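Local coordinates for thiosulfate reductase (Thermus thermophilus, PDB 2VPZ), which probably reduces polysulfide or thiosulfate, using a molybdenum atom, two molybdopterin guanine dinucleotides and a [4Fe-4S] cluster, at residues E198-I203 with R325-P330; K231-D236 with A246-P251; I140-H145 with A158-P163. One frame throughout, in Å; residues are numbered along the deposited sequence.

Overall arrangement
Contacts 1 and 2 belong to one four-stranded parallel sheet, their centres about 13 Å apart. Strand 202-206 connects them: it pairs with strand 326-327 in contact 1 and with strand 231-235 of contact 2, where I203 O probably accepts a hydrogen bond from V233 N at 2.8 Å. Contact 3 lies in a five-stranded parallel sheet across the chain's centre, about 40 Å from contact 1 and 43 Å from contact 2, centre to centre. Contacts 2 and 3 reach different cofactor molecules: D236 of contact 2 holds the guanosine of one dinucleotide, and H145 of contact 3 a phosphate of the other. Contact 1 binds neither; the P329 side chain is about 10 Å from one.

Contact 1 of 3, residues E198-I203 with R325-P330; sequences ENARYI and RAVLPP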
loop_
_atom_site.group_PDB
_atom_site.type_symbol
_atom_site.label_atom_id
_atom_site.label_comp_id
_atom_site.label_asym_id
_atom_site.label_seq_id
_atom_site.Cartn_x
_atom_site.Cartn_y
_atom_site.Cartn_z
ATOM N N GLU A 198 -18.989 4.678 -24.392
ATOM C CA GLU A 198 -19.469 3.655 -23.477
ATOM C C GLU A 198 -19.348 2.204 -23.956
ATOM O O GLU A 198 -19.301 1.276 -23.142
ATOM C CB GLU A 198 -20.889 4.001 -23.057
ATOM C CG GLU A 198 -21.829 4.074 -24.233
ATOM C CD GLU A 198 -23.287 4.053 -23.808
ATOM O OE1 GLU A 198 -24.112 3.482 -24.544
ATOM O OE2 GLU A 198 -23.562 4.610 -22.723
ATOM N N ASN A 199 -19.312 1.991 -25.269
ATOM C CA ASN A 199 -19.131 0.646 -25.821
ATOM C C ASN A 199 -17.705 0.423 -26.369
ATOM O O ASN A 199 -17.355 -0.692 -26.749
ATOM C CB ASN A 199 -20.170 0.311 -26.905
ATOM C CG ASN A 199 -21.595 0.266 -26.379
ATOM O OD1 ASN A 199 -21.875 -0.391 -25.372
ATOM N ND2 ASN A 199 -22.508 0.973 -27.053
ATOM N N ALA A 200 -16.886 1.479 -26.410
ATOM C CA ALA A 200 -15.489 1.379 -26.894
ATOM C C ALA A 200 -14.643 0.417 -26.006
ATOM O O ALA A 200 -14.806 0.377 -24.780
ATOM C CB ALA A 200 -14.850 2.767 -26.992
ATOM N N ARG A 201 -13.719 -0.326 -26.620
ATOM C CA ARG A 201 -12.913 -1.360 -25.926
ATOM C C ARG A 201 -11.410 -1.170 -25.916
ATOM O O ARG A 201 -10.663 -1.774 -25.123
ATOM C CB ARG A 201 -13.206 -2.704 -26.563
ATOM C CG ARG A 201 -14.501 -3.327 -26.127
ATOM C CD ARG A 201 -14.318 -3.943 -24.748
ATOM N NE ARG A 201 -14.818 -3.122 -23.644
ATOM C CZ ARG A 201 -14.605 -3.354 -22.354
ATOM N NH1 ARG A 201 -13.883 -4.401 -21.985
ATOM N NH2 ARG A 201 -15.109 -2.536 -21.436
ATOM N N TYR A 202 -11.005 -0.335 -26.864
ATOM C CA TYR A 202 -9.614 0.035 -27.129
ATOM C C TYR A 202 -9.729 1.427 -27.790
ATOM O O TYR A 202 -10.427 1.593 -28.795
ATOM C CB TYR A 202 -9.032 -1.005 -28.106
ATOM C CG TYR A 202 -7.521 -0.967 -28.251
ATOM C CD1 TYR A 202 -6.686 -1.680 -27.385
ATOM C CD2 TYR A 202 -6.915 -0.234 -29.284
ATOM C CE1 TYR A 202 -5.304 -1.680 -27.529
ATOM C CE2 TYR A 202 -5.528 -0.220 -29.453
ATOM C CZ TYR A 202 -4.726 -0.945 -28.573
ATOM O OH TYR A 202 -3.362 -0.948 -28.711
ATOM N N ILE A 203 -9.041 2.407 -27.218
ATOM C CA ILE A 203 -9.072 3.795 -27.695
ATOM C C ILE A 203 -7.681 4.410 -27.991
ATOM O O ILE A 203 -6.793 4.364 -27.138
ATOM C CB ILE A 203 -9.815 4.698 -26.627
ATOM C CG1 ILE A 203 -11.239 4.196 -26.418
ATOM C CG2 ILE A 203 -9.795 6.190 -27.046
ATOM C CD1 ILE A 203 -11.974 4.884 -25.252
ATOM N N ARG A 325 -15.220 -2.273 -32.118
ATOM C CA ARG A 325 -15.091 -1.542 -30.847
ATOM C C ARG A 325 -13.703 -0.991 -30.416
ATOM O O ARG A 325 -13.329 -0.962 -29.230
ATOM C CB ARG A 325 -15.742 -2.411 -29.757
ATOM C CG ARG A 325 -17.047 -3.046 -30.264
ATOM C CD ARG A 325 -18.029 -3.231 -29.139
ATOM N NE ARG A 325 -17.517 -4.169 -28.161
ATOM C CZ ARG A 325 -17.719 -4.118 -26.846
ATOM N NH1 ARG A 325 -18.442 -3.139 -26.318
ATOM N NH2 ARG A 325 -17.198 -5.060 -26.052
ATOM N N ALA A 326 -12.971 -0.557 -31.435
ATOM C CA ALA A 326 -11.653 0.064 -31.362
ATOM C C ALA A 326 -11.816 1.384 -32.142
ATOM O O ALA A 326 -12.257 1.342 -33.303
ATOM C CB ALA A 326 -10.600 -0.818 -32.053
ATOM N N VAL A 327 -11.492 2.524 -31.513
ATOM C CA VAL A 327 -11.592 3.879 -32.107
ATOM C C VAL A 327 -10.382 4.811 -31.963
ATOM O O VAL A 327 -9.751 4.860 -30.896
ATOM C CB VAL A 327 -12.659 4.827 -31.436
ATOM C CG1 VAL A 327 -13.720 5.279 -32.431
ATOM C CG2 VAL A 327 -13.202 4.219 -30.172
ATOM N N LEU A 328 -10.076 5.567 -33.015
ATOM C CA LEU A 328 -9.079 6.631 -32.903
ATOM C C LEU A 328 -9.953 7.915 -32.910
ATOM O O LEU A 328 -10.157 8.494 -33.973
ATOM C CB LEU A 328 -8.102 6.699 -34.084
ATOM C CG LEU A 328 -6.962 5.716 -34.197
ATOM C CD1 LEU A 328 -7.481 4.416 -34.728
ATOM C CD2 LEU A 328 -5.922 6.249 -35.156
ATOM N N PRO A 329 -10.490 8.369 -31.748
ATOM C CA PRO A 329 -11.291 9.590 -31.936
ATOM C C PRO A 329 -10.478 10.775 -32.484
ATOM O O PRO A 329 -9.328 10.964 -32.056
ATOM C CB PRO A 329 -11.831 9.930 -30.537
ATOM C CG PRO A 329 -11.525 8.735 -29.680
ATOM C CD PRO A 329 -10.331 8.041 -30.329
ATOM N N PRO A 330 -11.040 11.577 -33.430
ATOM C CA PRO A 330 -10.288 12.733 -33.957
ATOM C C PRO A 330 -10.187 13.895 -32.911
ATOM O O PRO A 330 -11.204 14.284 -32.338
ATOM C CB PRO A 330 -11.084 13.182 -35.198
ATOM C CG PRO A 330 -12.196 12.170 -35.394
ATOM C CD PRO A 330 -12.357 11.450 -34.065
#
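R201 and R325 both carry CG anti to the carbonyl carbon (chi1 -78° and -41°), and their chains then run side by side in the same direction. R201 CG sits over one face of the R325 guanidinium, toward its rim, 3.2 Å from R325 NH2. The two guanidinium planes are nearly parallel, 8° apart, although the groups carry like charge and R201 NE is 3.9 Å from R325 NH2; R201 NH2 is bonded to N228 O, which helps to fix the R201 group. The backbones join next to this pair: R201 N donates to R325 O at 2.7 Å, and further along V327 N donates to Y202 O at 3.1 Å. Apolar groups fill in on the side of I203 and V327. A200 CB touches V327 CG2 at 3.9 Å, while I203 CG2 meets P329 CD at 3.8 Å, the two side chains crossing at about a right angle. The contact attaches the short, weakly bonded strand 326-327, outermost in this chain's parallel sheet, to strand 202-206, whose other neighbour is strand 231-235. Helix 309-320 packs on Y202 and A326, and helix 341-354 on V327 and L328.

Contact 2 of 3, residues K231-D236 with A246-P251; sequences KVVVVD and AHRWLP. With MGD (2-amino-5,6-dimercapto-7-methyl-3,7,8a,9-tetrahydro-8-oxa-1,3,9,10-tetraaza-anthracen-4-one guanosine dinucleotide), chain I.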
loop_
_atom_site.group_PDB
_atom_site.type_symbol
_atom_site.label_atom_id
_atom_site.label_comp_id
_atom_site.label_asym_id
_atom_site.label_seq_id
_atom_site.Cartn_x
_atom_site.Cartn_y
_atom_site.Cartn_z
ATOM N N LYS A 231 -9.023 0.015 -22.362
ATOM C CA LYS A 231 -7.599 0.284 -22.398
ATOM C C LYS A 231 -7.304 1.288 -23.542
ATOM O O LYS A 231 -7.731 1.126 -24.707
ATOM C CB LYS A 231 -6.792 -1.031 -22.400
ATOM C CG LYS A 231 -6.147 -1.571 -23.647
ATOM C CD LYS A 231 -5.361 -2.858 -23.280
ATOM C CE LYS A 231 -5.452 -3.183 -21.761
ATOM N NZ LYS A 231 -5.595 -4.647 -21.484
ATOM N N VAL A 232 -6.632 2.362 -23.122
ATOM C CA VAL A 232 -6.266 3.605 -23.809
ATOM C C VAL A 232 -4.794 3.816 -24.226
ATOM O O VAL A 232 -3.907 3.808 -23.365
ATOM C CB VAL A 232 -6.679 4.814 -22.844
ATOM C CG1 VAL A 232 -6.598 6.166 -23.543
ATOM C CG2 VAL A 232 -8.085 4.564 -22.254
ATOM N N VAL A 233 -4.528 4.045 -25.514
ATOM C CA VAL A 233 -3.161 4.302 -26.003
ATOM C C VAL A 233 -2.973 5.821 -26.320
ATOM O O VAL A 233 -3.767 6.393 -27.046
ATOM C CB VAL A 233 -2.832 3.452 -27.301
ATOM C CG1 VAL A 233 -1.415 3.779 -27.804
ATOM C CG2 VAL A 233 -2.947 1.929 -27.002
ATOM N N VAL A 234 -1.968 6.477 -25.749
ATOM C CA VAL A 234 -1.748 7.901 -26.031
ATOM C C VAL A 234 -0.442 8.135 -26.816
ATOM O O VAL A 234 0.612 7.621 -26.458
ATOM C CB VAL A 234 -1.735 8.801 -24.720
ATOM C CG1 VAL A 234 -1.264 10.242 -25.044
ATOM C CG2 VAL A 234 -3.135 8.850 -24.094
ATOM N N VAL A 235 -0.569 8.891 -27.912
ATOM C CA VAL A 235 0.532 9.262 -28.806
ATOM C C VAL A 235 0.698 10.783 -28.590
ATOM O O VAL A 235 -0.222 11.563 -28.870
ATOM C CB VAL A 235 0.151 8.950 -30.290
ATOM C CG1 VAL A 235 1.322 9.266 -31.220
ATOM C CG2 VAL A 235 -0.295 7.468 -30.425
ATOM N N ASP A 236 1.860 11.219 -28.095
ATOM C CA ASP A 236 2.099 12.632 -27.749
ATOM C C ASP A 236 3.597 12.782 -27.359
ATOM O O ASP A 236 4.152 11.897 -26.712
ATOM C CB ASP A 236 1.197 12.935 -26.493
ATOM C CG ASP A 236 0.941 14.452 -26.241
ATOM O OD1 ASP A 236 1.872 15.278 -26.368
ATOM O OD2 ASP A 236 -0.220 14.802 -25.844
ATOM N N ALA A 246 -3.091 5.790 -19.321
ATOM C CA ALA A 246 -2.907 4.878 -20.449
ATOM C C ALA A 246 -2.129 3.575 -20.251
ATOM O O ALA A 246 -1.224 3.497 -19.420
ATOM C CB ALA A 246 -2.275 5.682 -21.639
ATOM N N HIS A 247 -2.499 2.551 -21.018
ATOM C CA HIS A 247 -1.850 1.253 -20.983
ATOM C C HIS A 247 -0.541 1.393 -21.785
ATOM O O HIS A 247 0.475 0.871 -21.364
ATOM C CB HIS A 247 -2.901 0.239 -21.435
ATOM C CG HIS A 247 -4.192 0.340 -20.713
ATOM N ND1 HIS A 247 -4.460 -0.342 -19.561
ATOM C CD2 HIS A 247 -5.207 1.187 -20.877
ATOM C CE1 HIS A 247 -5.590 0.086 -19.040
ATOM N NE2 HIS A 247 -6.069 1.024 -19.831
ATOM N N ARG A 248 -0.554 2.178 -22.855
ATOM C CA ARG A 248 0.674 2.471 -23.611
ATOM C C ARG A 248 0.904 3.985 -23.890
ATOM O O ARG A 248 -0.035 4.690 -24.258
ATOM C CB ARG A 248 0.693 1.750 -24.968
ATOM C CG ARG A 248 0.281 0.289 -24.937
ATOM C CD ARG A 248 0.219 -0.345 -26.343
ATOM N NE ARG A 248 1.517 -0.857 -26.783
ATOM C CZ ARG A 248 1.836 -2.142 -26.945
ATOM N NH1 ARG A 248 0.940 -3.085 -26.714
ATOM N NH2 ARG A 248 3.070 -2.490 -27.314
ATOM N N TRP A 249 2.121 4.496 -23.676
ATOM C CA TRP A 249 2.444 5.883 -24.047
ATOM C C TRP A 249 3.455 5.819 -25.221
ATOM O O TRP A 249 4.530 5.262 -25.044
ATOM C CB TRP A 249 3.093 6.713 -22.905
ATOM C CG TRP A 249 3.614 8.145 -23.336
ATOM C CD1 TRP A 249 3.020 9.016 -24.226
ATOM C CD2 TRP A 249 4.800 8.834 -22.849
ATOM N NE1 TRP A 249 3.767 10.179 -24.321
ATOM C CE2 TRP A 249 4.859 10.092 -23.497
ATOM C CE3 TRP A 249 5.817 8.498 -21.935
ATOM C CZ2 TRP A 249 5.896 11.026 -23.257
ATOM C CZ3 TRP A 249 6.863 9.425 -21.688
ATOM C CH2 TRP A 249 6.886 10.675 -22.362
ATOM N N LEU A 250 3.121 6.324 -26.415
ATOM C CA LEU A 250 4.110 6.356 -27.519
ATOM C C LEU A 250 4.710 7.814 -27.590
ATOM O O LEU A 250 4.059 8.726 -28.141
ATOM C CB LEU A 250 3.505 5.932 -28.895
ATOM C CG LEU A 250 2.459 4.799 -29.038
ATOM C CD1 LEU A 250 2.363 4.268 -30.503
ATOM C CD2 LEU A 250 2.789 3.639 -28.089
ATOM N N PRO A 251 5.937 8.067 -27.011
ATOM C CA PRO A 251 6.530 9.419 -27.073
ATOM C C PRO A 251 7.071 9.828 -28.461
ATOM O O PRO A 251 8.291 9.952 -28.652
ATOM C CB PRO A 251 7.628 9.438 -26.005
ATOM C CG PRO A 251 7.813 8.000 -25.542
ATOM C CD PRO A 251 6.758 7.129 -26.239
HETATM P PB MGD I . -4.491 18.854 -29.035
HETATM O O1B MGD I . -3.785 19.946 -29.736
HETATM O O2B MGD I . -4.865 17.650 -29.739
HETATM O O3B MGD I . -5.693 19.737 -28.455
HETATM O O3A MGD I . -7.503 20.685 -26.938
HETATM P PA MGD I . -7.142 19.449 -27.849
HETATM O O1A MGD I . -8.216 19.448 -28.833
HETATM O O2A MGD I . -7.136 18.251 -27.024
HETATM O "O5'" MGD I . -3.667 18.394 -27.797
HETATM C "C5'" MGD I . -2.741 19.127 -26.992
HETATM C "C4'" MGD I . -1.669 18.066 -26.812
HETATM O "O4'" MGD I . -1.137 17.961 -28.122
HETATM C "C3'" MGD I . -0.449 18.397 -25.910
HETATM O "O3'" MGD I . -0.181 17.319 -24.977
HETATM C "C2'" MGD I . 0.753 18.519 -26.879
HETATM O "O2'" MGD I . 1.841 17.762 -26.363
HETATM C "C1'" MGD I . 0.280 17.714 -28.063
HETATM N N9 MGD I . 1.079 17.729 -29.319
HETATM C C8 MGD I . 1.830 18.770 -29.800
HETATM N N7 MGD I . 2.443 18.447 -30.974
HETATM C C5 MGD I . 2.099 17.161 -31.243
HETATM C C6 MGD I . 2.466 16.174 -32.280
HETATM O O6 MGD I . 3.184 16.566 -33.206
HETATM N N1 MGD I . 1.941 14.951 -32.228
HETATM C C2 MGD I . 1.139 14.551 -31.204
HETATM N N2 MGD I . 0.624 13.271 -31.189
HETATM N N3 MGD I . 0.761 15.401 -30.199
HETATM C C4 MGD I . 1.197 16.690 -30.162
HETATM C C10 MGD I . -7.969 21.968 -27.296
HETATM C C11 MGD I . -9.449 21.900 -27.103
HETATM O O11 MGD I . -9.709 21.798 -25.695
HETATM C C12 MGD I . -10.235 22.994 -27.872
HETATM S S12 MGD I . -9.998 23.265 -29.516
HETATM C C13 MGD I . -11.181 23.803 -27.272
HETATM S S13 MGD I . -12.096 24.902 -28.197
HETATM C C14 MGD I . -11.448 23.712 -25.791
HETATM N N15 MGD I . -10.895 24.739 -24.989
HETATM C C16 MGD I . -10.635 24.544 -23.657
HETATM C C17 MGD I . -10.092 25.587 -22.716
HETATM O O17 MGD I . -9.900 26.761 -23.139
HETATM N N18 MGD I . -9.898 25.275 -21.390
HETATM C C19 MGD I . -10.111 23.994 -20.991
HETATM N N19 MGD I . -9.831 23.717 -19.732
HETATM N N20 MGD I . -10.562 22.951 -21.765
HETATM C C21 MGD I . -10.867 23.217 -23.072
HETATM N N22 MGD I . -11.287 22.279 -23.907
HETATM C C23 MGD I . -11.057 22.328 -25.313
#
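V233 and R248 lie alongside each other, pointing the same way, in a parallel strand pair at the margin of a four-stranded sheet of Rossmann-like character. V233 CG2 rests 4.0 Å from R248 CD; beyond it the guanidinium leaves the pair for salt bridges to E314 and E318 of helix 309-320. On the same face V235 and L250 are turned at a slant, with CG2 and CG 4.1 Å apart. Backbone bonds alternate between the strands: V234 N donates to R248 O, and L250 N to V234 O at 2.8 Å. The indole of W249 belongs to the other face, with V234. Its CG stands anti to the backbone N (chi1 173°), and NE1 reaches D236 O at 3.0 Å, the acceptor lying 26° out of the ring plane; F239 meets this indole edge-to-face. An alanine here would probably leave D236 O without this donor and F239 without its ring partner, opening a gap beside the end of strand 231-235. At this strand end an acidic residue binds the ribose, as in many Rossmann folds. The guanine N2 of the chain I dinucleotide donates to V235 O at 3.0 Å. D236 takes both ribose hydroxyls on its carboxylate, OD1 receiving O2' (a very short modelled bond) and also R238 N, and OD2 receiving O3' at 2.7 Å.

Contact 3 of 3, residues I140-H145 with A158-P163; sequences IAFFGH and AAWGSP. With MGD (2-amino-5,6-dimercapto-7-methyl-3,7,8a,9-tetrahydro-8-oxa-1,3,9,10-tetraaza-anthracen-4-one guanosine dinucleotide), chain H.
I140, F142, W160 and S162 link the start of strand 141-144 to the end of helix 149-160 and the following turn, in a beta-alpha-beta unit. The helix closes with a Schellman motif in which G161, at positive phi, is the C-prime residue, and the turn brings S162 back beside the start of the strand. S162 OG, anti to the backbone N (chi1 -178°), donates to I140 O; the modelled 2.5 Å is very short and its exact value doubtful. F142 directs its edge at the face of the five-membered ring of W160 in an offset edge-to-face pair, with centroids 5.6 Å apart and planes at 63°. Its CE1 is 4.0 Å from W160 CD1, and S162 CB lies at the phenyl edge, 3.9 Å from F142 CE1. Near the six-membered ring, on the same side of the indole plane as F142, I140 CD1 touches W160 CZ2 at 3.8 Å. Past the strand, H145 ND1 donates to O1A of the chain H dinucleotide at 3.0 Å. One hydrogen bond thus joins the turn to the carbonyl ahead of the strand, while the buried indole is held by its N-H, bonded to P137 O, by R132 (cation-pi) and by ring contacts.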
loop_
_atom_site.group_PDB
_atom_site.type_symbol
_atom_site.label_atom_id
_atom_site.label_comp_id
_atom_site.label_asym_id
_atom_site.label_seq_id
_atom_site.Cartn_x
_atom_site.Cartn_y
_atom_site.Cartn_z
ATOM N N ILE A 140 -16.267 45.657 -45.015
ATOM C CA ILE A 140 -16.422 45.538 -43.573
ATOM C C ILE A 140 -16.291 44.044 -43.131
ATOM O O ILE A 140 -17.062 43.181 -43.571
ATOM C CB ILE A 140 -17.789 46.191 -43.057
ATOM C CG1 ILE A 140 -17.853 47.660 -43.474
ATOM C CG2 ILE A 140 -17.895 46.056 -41.521
ATOM C CD1 ILE A 140 -18.790 48.565 -42.620
ATOM N N ALA A 141 -15.258 43.741 -42.334
ATOM C CA ALA A 141 -15.023 42.395 -41.814
ATOM C C ALA A 141 -15.712 42.292 -40.472
ATOM O O ALA A 141 -15.747 43.251 -39.679
ATOM C CB ALA A 141 -13.492 42.074 -41.656
ATOM N N PHE A 142 -16.303 41.121 -40.232
ATOM C CA PHE A 142 -17.036 40.780 -39.024
ATOM C C PHE A 142 -16.385 39.512 -38.378
ATOM O O PHE A 142 -16.551 38.422 -38.911
ATOM C CB PHE A 142 -18.520 40.547 -39.393
ATOM C CG PHE A 142 -19.281 41.793 -39.911
ATOM C CD1 PHE A 142 -19.274 42.148 -41.272
ATOM C CD2 PHE A 142 -19.948 42.630 -39.013
ATOM C CE1 PHE A 142 -19.930 43.332 -41.721
ATOM C CE2 PHE A 142 -20.603 43.810 -39.435
ATOM C CZ PHE A 142 -20.591 44.168 -40.786
ATOM N N PHE A 143 -15.622 39.667 -37.279
ATOM C CA PHE A 143 -14.961 38.526 -36.585
ATOM C C PHE A 143 -15.748 38.274 -35.252
ATOM O O PHE A 143 -16.199 39.201 -34.612
ATOM C CB PHE A 143 -13.460 38.815 -36.212
ATOM C CG PHE A 143 -12.472 38.964 -37.412
ATOM C CD1 PHE A 143 -11.145 39.386 -37.170
ATOM C CD2 PHE A 143 -12.835 38.685 -38.747
ATOM C CE1 PHE A 143 -10.209 39.539 -38.205
ATOM C CE2 PHE A 143 -11.900 38.833 -39.812
ATOM C CZ PHE A 143 -10.582 39.258 -39.535
ATOM N N GLY A 144 -15.937 37.032 -34.832
ATOM C CA GLY A 144 -16.666 36.853 -33.599
ATOM C C GLY A 144 -16.643 35.467 -33.052
ATOM O O GLY A 144 -16.258 34.520 -33.747
ATOM N N HIS A 145 -17.054 35.328 -31.799
ATOM C CA HIS A 145 -17.108 34.033 -31.158
ATOM C C HIS A 145 -18.127 33.974 -30.022
ATOM O O HIS A 145 -18.616 35.010 -29.585
ATOM C CB HIS A 145 -15.691 33.599 -30.662
ATOM C CG HIS A 145 -15.371 32.178 -30.925
ATOM N ND1 HIS A 145 -14.204 31.570 -30.549
ATOM C CD2 HIS A 145 -16.093 31.247 -31.543
ATOM C CE1 HIS A 145 -14.231 30.310 -30.938
ATOM N NE2 HIS A 145 -15.377 30.092 -31.544
ATOM N N ALA A 158 -24.396 38.719 -43.375
ATOM C CA ALA A 158 -25.074 38.319 -44.600
ATOM C C ALA A 158 -26.235 39.283 -44.943
ATOM O O ALA A 158 -26.447 39.620 -46.105
ATOM C CB ALA A 158 -25.570 36.843 -44.503
ATOM N N ALA A 159 -26.974 39.735 -43.930
ATOM C CA ALA A 159 -28.071 40.683 -44.133
ATOM C C ALA A 159 -27.507 42.027 -44.616
ATOM O O ALA A 159 -28.192 42.809 -45.287
ATOM C CB ALA A 159 -28.900 40.893 -42.839
ATOM N N TRP A 160 -26.256 42.311 -44.279
ATOM C CA TRP A 160 -25.615 43.543 -44.715
ATOM C C TRP A 160 -24.905 43.377 -46.090
ATOM O O TRP A 160 -24.717 44.351 -46.819
ATOM C CB TRP A 160 -24.668 44.081 -43.617
ATOM C CG TRP A 160 -23.558 44.982 -44.094
ATOM C CD1 TRP A 160 -22.345 44.589 -44.608
ATOM C CD2 TRP A 160 -23.543 46.427 -44.111
ATOM N NE1 TRP A 160 -21.590 45.692 -44.929
ATOM C CE2 TRP A 160 -22.292 46.829 -44.632
ATOM C CE3 TRP A 160 -24.462 47.422 -43.723
ATOM C CZ2 TRP A 160 -21.934 48.194 -44.796
ATOM C CZ3 TRP A 160 -24.113 48.789 -43.883
ATOM C CH2 TRP A 160 -22.854 49.151 -44.410
ATOM N N GLY A 161 -24.538 42.153 -46.447
ATOM C CA GLY A 161 -23.870 41.891 -47.711
ATOM C C GLY A 161 -22.349 41.746 -47.733
ATOM O O GLY A 161 -21.727 41.987 -48.772
ATOM N N SER A 162 -21.730 41.382 -46.614
ATOM C CA SER A 162 -20.268 41.184 -46.557
ATOM C C SER A 162 -19.942 39.688 -46.370
ATOM O O SER A 162 -20.471 39.057 -45.443
ATOM C CB SER A 162 -19.605 41.999 -45.404
ATOM O OG SER A 162 -18.187 41.840 -45.380
ATOM N N PRO A 163 -19.117 39.086 -47.275
ATOM C CA PRO A 163 -18.738 37.671 -47.171
ATOM C C PRO A 163 -17.535 37.457 -46.200
ATOM O O PRO A 163 -17.140 36.320 -45.895
ATOM C CB PRO A 163 -18.404 37.269 -48.608
ATOM C CG PRO A 163 -17.879 38.544 -49.228
ATOM C CD PRO A 163 -18.630 39.683 -48.524
HETATM P PB MGD H . -10.786 33.877 -25.635
HETATM O O1B MGD H . -9.346 34.122 -25.305
HETATM O O2B MGD H . -11.691 33.292 -24.594
HETATM O O3B MGD H . -10.716 33.100 -27.048
HETATM O O3A MGD H . -10.564 31.990 -29.292
HETATM P PA MGD H . -11.436 33.068 -28.500
HETATM O O1A MGD H . -12.860 32.665 -28.154
HETATM O O2A MGD H . -11.167 34.368 -29.171
HETATM O "O5'" MGD H . -11.466 35.229 -26.042
HETATM C "C5'" MGD H . -12.824 35.522 -25.711
HETATM C "C4'" MGD H . -12.977 37.038 -25.835
HETATM O "O4'" MGD H . -14.390 37.174 -25.728
HETATM C "C3'" MGD H . -12.390 37.848 -24.710
HETATM O "O3'" MGD H . -12.166 39.158 -25.250
HETATM C "C2'" MGD H . -13.536 37.845 -23.687
HETATM O "O2'" MGD H . -13.357 38.954 -22.846
HETATM C "C1'" MGD H . -14.785 37.965 -24.564
HETATM N N9 MGD H . -16.112 37.482 -24.025
HETATM C C8 MGD H . -16.311 36.448 -23.207
HETATM N N7 MGD H . -17.615 36.226 -22.925
HETATM C C5 MGD H . -18.333 37.127 -23.631
HETATM C C6 MGD H . -19.808 37.457 -23.870
HETATM O O6 MGD H . -20.759 36.839 -23.274
HETATM N N1 MGD H . -20.055 38.492 -24.739
HETATM C C2 MGD H . -19.084 39.214 -25.379
HETATM N N2 MGD H . -19.355 40.246 -26.236
HETATM N N3 MGD H . -17.790 38.919 -25.197
HETATM C C4 MGD H . -17.321 37.940 -24.355
HETATM C C10 MGD H . -10.864 30.561 -29.246
HETATM C C11 MGD H . -10.043 29.898 -30.299
HETATM O O11 MGD H . -8.735 30.460 -30.182
HETATM C C12 MGD H . -9.988 28.415 -30.297
HETATM S S12 MGD H . -11.404 27.454 -30.202
HETATM C C13 MGD H . -8.844 27.747 -30.447
HETATM S S13 MGD H . -8.649 26.096 -30.413
HETATM C C14 MGD H . -7.557 28.315 -30.705
HETATM N N15 MGD H . -6.679 28.062 -29.527
HETATM C C16 MGD H . -5.491 28.752 -29.566
HETATM C C17 MGD H . -4.225 28.362 -28.938
HETATM O O17 MGD H . -4.152 27.314 -28.230
HETATM N N18 MGD H . -3.157 29.134 -29.148
HETATM C C19 MGD H . -3.186 30.253 -29.898
HETATM N N19 MGD H . -2.092 31.061 -30.038
HETATM N N20 MGD H . -4.308 30.629 -30.515
HETATM C C21 MGD H . -5.459 29.977 -30.385
HETATM N N22 MGD H . -6.571 30.439 -30.969
HETATM C C23 MGD H . -7.817 29.755 -31.024
#